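Local coordinates for protein translation initiation factor 4E (Ascaris suum, PDB 3M94) that binds the trimethylguanosine (m2,2,7G) cap of messenger RNA and, as an eIF4E family member, probably helps to recruit capped messages for translation initiation, at residues 139-150 with 177-185. Sequence-based numbering, arbitrary orientation.
Sequences DDVNLRIGQILK and VKPRIVIPS
Ile183 meets helix 139-153 with every branch of its side chain, and following it outward from CB shows how strand 181-183 lies along that helix. CB points at the helix. From there CG1 leaves anti to the carbonyl carbon (chi1 -52°) and passes 4.0 Å from Leu143 CD1. Its terminal CD1 reaches the backbone at Gly146, 3.7 Å from Gly146 C, where the absence of a side chain lets the methyl come against the helix itself; Leu143 CD1 flanks the same methyl at 3.8 Å. The other branch, CG2, turns toward the aliphatic part of Lys150, coming within 3.6 Å of Lys150 CD.

Beyond that apolar stretch, Lys150 bends at its last torsion, and NZ donates to a water that also lies 2.8 Å from Ile183 O. The ammonium also forms a salt bridge with Asp157 and a hydrogen bond to the carbonyl of Ile155, so the water is one of several partners fixing it.

Two residues back along the strand, Ile181 repeats the approach: CD1 lies 3.8 Å from Asn142 CB, while CG2 touches the Leu143 methyl that Ile183 also meets. Arg180 adds a salt bridge at the margin, Asp139 OD1 to Arg180 NE at 3.2 Å. With the carboxylate and guanidinium planes 50° apart and OD2 over a guanidinium face, this is not a flat, two-pronged pairing.

The strand and helix axes are 25° from parallel and approach to 9.5 Å. Strand 181-183 is one of the two outermost strands of the sheet, pairing antiparallel with 161-165, with a classic bulge where Arg180 and Ile181 both face Tyr163; Trp79 of strand 77-83 touches both isoleucines, joining this edge to the helix-covered face of the eIF4E sheet.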
loop_
_atom_site.group_PDB
_atom_site.type_symbol
_atom_site.label_atom_id
_atom_site.label_comp_id
_atom_site.label_asym_id
_atom_site.label_seq_id
_atom_site.Cartn_x
_atom_site.Cartn_y
_atom_site.Cartn_z
ATOM N N ASP A 139 3.181 18.400 -3.230
ATOM C CA ASP A 139 4.575 17.946 -3.330
ATOM C C ASP A 139 5.304 17.784 -1.988
ATOM O O ASP A 139 5.996 16.774 -1.769
ATOM C CB ASP A 139 5.375 18.887 -4.232
ATOM C CG ASP A 139 4.994 18.765 -5.705
ATOM O OD1 ASP A 139 4.407 17.737 -6.114
ATOM O OD2 ASP A 139 5.294 19.703 -6.461
ATOM N N ASP A 140 5.159 18.781 -1.113
ATOM C CA ASP A 140 5.792 18.748 0.216
ATOM C C ASP A 140 5.307 17.539 1.030
ATOM O O ASP A 140 6.108 16.812 1.621
ATOM C CB ASP A 140 5.546 20.058 0.980
ATOM C CG ASP A 140 5.997 21.295 0.200
ATOM O OD1 ASP A 140 5.782 21.356 -1.035
ATOM O OD2 ASP A 140 6.550 22.226 0.818
ATOM N N VAL A 141 3.994 17.324 1.025
ATOM C CA VAL A 141 3.360 16.230 1.742
ATOM C C VAL A 141 3.783 14.876 1.140
ATOM O O VAL A 141 4.170 13.951 1.862
ATOM C CB VAL A 141 1.811 16.407 1.723
ATOM C CG1 VAL A 141 1.075 15.097 2.041
ATOM C CG2 VAL A 141 1.379 17.553 2.659
ATOM N N ASN A 142 3.713 14.778 -0.187
ATOM C CA ASN A 142 4.110 13.565 -0.889
ATOM C C ASN A 142 5.578 13.199 -0.692
ATOM O O ASN A 142 5.891 12.042 -0.428
ATOM C CB ASN A 142 3.721 13.654 -2.372
ATOM C CG ASN A 142 2.214 13.527 -2.573
ATOM O OD1 ASN A 142 1.542 12.789 -1.845
ATOM N ND2 ASN A 142 1.677 14.254 -3.533
ATOM N N LEU A 143 6.468 14.190 -0.752
ATOM C CA LEU A 143 7.885 13.938 -0.563
ATOM C C LEU A 143 8.071 13.340 0.811
ATOM O O LEU A 143 8.800 12.372 0.975
ATOM C CB LEU A 143 8.739 15.210 -0.732
ATOM C CG LEU A 143 10.250 15.115 -0.447
ATOM C CD1 LEU A 143 10.947 14.102 -1.360
ATOM C CD2 LEU A 143 10.963 16.495 -0.521
ATOM N N ARG A 144 7.387 13.911 1.797
ATOM C CA ARG A 144 7.562 13.477 3.170
ATOM C C ARG A 144 7.068 12.049 3.370
ATOM O O ARG A 144 7.734 11.228 4.004
ATOM C CB ARG A 144 6.874 14.437 4.143
ATOM C CG ARG A 144 7.158 14.095 5.599
ATOM C CD ARG A 144 8.663 13.951 5.807
ATOM N NE ARG A 144 9.023 13.664 7.188
ATOM C CZ ARG A 144 10.106 12.983 7.547
ATOM N NH1 ARG A 144 10.925 12.504 6.622
ATOM N NH2 ARG A 144 10.366 12.773 8.831
ATOM N N ILE A 145 5.904 11.757 2.817
ATOM C CA ILE A 145 5.370 10.405 2.853
ATOM C C ILE A 145 6.377 9.416 2.245
ATOM O O ILE A 145 6.598 8.338 2.784
ATOM C CB ILE A 145 3.994 10.341 2.161
ATOM C CG1 ILE A 145 2.952 11.054 3.028
ATOM C CG2 ILE A 145 3.575 8.900 1.924
ATOM C CD1 ILE A 145 1.605 11.261 2.370
ATOM N N GLY A 146 6.998 9.806 1.141
ATOM C CA GLY A 146 7.963 8.962 0.462
ATOM C C GLY A 146 9.199 8.719 1.285
ATOM O O GLY A 146 9.731 7.611 1.287
ATOM N N GLN A 147 9.670 9.753 1.980
ATOM C CA GLN A 147 10.871 9.616 2.799
ATOM C C GLN A 147 10.609 8.608 3.928
ATOM O O GLN A 147 11.435 7.741 4.187
ATOM C CB GLN A 147 11.369 10.982 3.319
ATOM C CG GLN A 147 11.799 11.960 2.201
ATOM C CD GLN A 147 11.983 13.427 2.672
ATOM O OE1 GLN A 147 11.344 13.888 3.623
ATOM N NE2 GLN A 147 12.860 14.155 1.993
ATOM N N ILE A 148 9.449 8.710 4.570
ATOM C CA ILE A 148 9.062 7.772 5.624
ATOM C C ILE A 148 8.892 6.347 5.064
ATOM O O ILE A 148 9.344 5.396 5.675
ATOM C CB ILE A 148 7.772 8.230 6.365
ATOM C CG1 ILE A 148 8.036 9.519 7.154
ATOM C CG2 ILE A 148 7.270 7.142 7.319
ATOM C CD1 ILE A 148 6.787 10.329 7.452
ATOM N N LEU A 149 8.248 6.208 3.909
ATOM C CA LEU A 149 8.086 4.888 3.267
ATOM C C LEU A 149 9.449 4.212 3.024
ATOM O O LEU A 149 9.659 3.044 3.364
ATOM C CB LEU A 149 7.339 5.049 1.941
ATOM C CG LEU A 149 7.189 3.854 0.992
ATOM C CD1 LEU A 149 6.275 2.816 1.609
ATOM C CD2 LEU A 149 6.613 4.320 -0.325
ATOM N N LYS A 150 10.362 4.976 2.433
ATOM C CA LYS A 150 11.709 4.527 2.131
ATOM C C LYS A 150 12.386 4.019 3.401
ATOM O O LYS A 150 13.016 2.953 3.394
ATOM C CB LYS A 150 12.513 5.690 1.523
ATOM C CG LYS A 150 13.895 5.303 1.047
ATOM C CD LYS A 150 14.589 6.490 0.399
ATOM C CE LYS A 150 16.095 6.324 0.383
ATOM N NZ LYS A 150 16.548 5.326 -0.622
ATOM N N VAL A 177 4.357 10.076 -19.335
ATOM C CA VAL A 177 4.406 10.997 -18.195
ATOM C C VAL A 177 5.592 10.679 -17.286
ATOM O O VAL A 177 5.749 9.544 -16.844
ATOM C CB VAL A 177 3.097 10.969 -17.379
ATOM N N LYS A 178 6.442 11.682 -17.058
ATOM C CA LYS A 178 7.539 11.591 -16.094
ATOM C C LYS A 178 7.002 11.533 -14.652
ATOM O O LYS A 178 5.938 12.076 -14.369
ATOM C CB LYS A 178 8.457 12.808 -16.253
ATOM N N PRO A 179 7.721 10.862 -13.740
ATOM C CA PRO A 179 7.286 10.981 -12.346
ATOM C C PRO A 179 7.470 12.401 -11.775
ATOM O O PRO A 179 8.400 13.115 -12.150
ATOM C CB PRO A 179 8.162 9.971 -11.597
ATOM C CG PRO A 179 9.256 9.600 -12.520
ATOM C CD PRO A 179 8.775 9.847 -13.920
ATOM N N ARG A 180 6.564 12.795 -10.894
ATOM C CA ARG A 180 6.614 14.078 -10.205
ATOM C C ARG A 180 7.785 14.195 -9.213
ATOM O O ARG A 180 8.367 15.272 -9.050
ATOM C CB ARG A 180 5.304 14.276 -9.447
ATOM C CG ARG A 180 5.043 15.674 -9.005
ATOM C CD ARG A 180 3.870 16.224 -9.740
ATOM N NE ARG A 180 3.419 17.465 -9.134
ATOM C CZ ARG A 180 3.623 18.671 -9.655
ATOM N NH1 ARG A 180 4.272 18.799 -10.798
ATOM N NH2 ARG A 180 3.172 19.750 -9.029
ATOM N N ILE A 181 8.095 13.095 -8.535
ATOM C CA ILE A 181 9.125 13.052 -7.502
ATOM C C ILE A 181 9.879 11.725 -7.586
ATOM O O ILE A 181 9.277 10.688 -7.832
ATOM C CB ILE A 181 8.520 13.180 -6.073
ATOM C CG1 ILE A 181 7.440 14.272 -6.013
ATOM C CG2 ILE A 181 9.626 13.421 -5.056
ATOM C CD1 ILE A 181 6.607 14.281 -4.739
ATOM N N VAL A 182 11.190 11.764 -7.379
ATOM C CA VAL A 182 12.003 10.555 -7.275
ATOM C C VAL A 182 12.889 10.666 -6.037
ATOM O O VAL A 182 13.373 11.743 -5.724
ATOM C CB VAL A 182 12.891 10.338 -8.528
ATOM C CG1 VAL A 182 13.682 9.014 -8.425
ATOM C CG2 VAL A 182 12.064 10.389 -9.819
ATOM N N ILE A 183 13.088 9.557 -5.332
ATOM C CA ILE A 183 13.991 9.501 -4.186
ATOM C C ILE A 183 14.832 8.245 -4.360
ATOM O O ILE A 183 14.270 7.152 -4.443
ATOM C CB ILE A 183 13.258 9.395 -2.814
ATOM C CG1 ILE A 183 12.187 10.475 -2.633
ATOM C CG2 ILE A 183 14.271 9.420 -1.654
ATOM C CD1 ILE A 183 11.308 10.271 -1.382
ATOM N N PRO A 184 16.178 8.385 -4.411
ATOM C CA PRO A 184 16.948 9.634 -4.306
ATOM C C PRO A 184 16.761 10.535 -5.519
ATOM O O PRO A 184 16.681 10.044 -6.647
ATOM C CB PRO A 184 18.396 9.140 -4.241
ATOM C CG PRO A 184 18.379 7.862 -5.016
ATOM C CD PRO A 184 17.062 7.226 -4.642
ATOM N N SER A 185 16.677 11.841 -5.274
ATOM C CA SER A 185 16.522 12.828 -6.346
ATOM C C SER A 185 17.862 13.180 -6.965
ATOM O O SER A 185 18.295 12.543 -7.922
ATOM C CB SER A 185 15.850 14.094 -5.811
HETATM O O HOH W 1 15.116 4.896 -2.974
#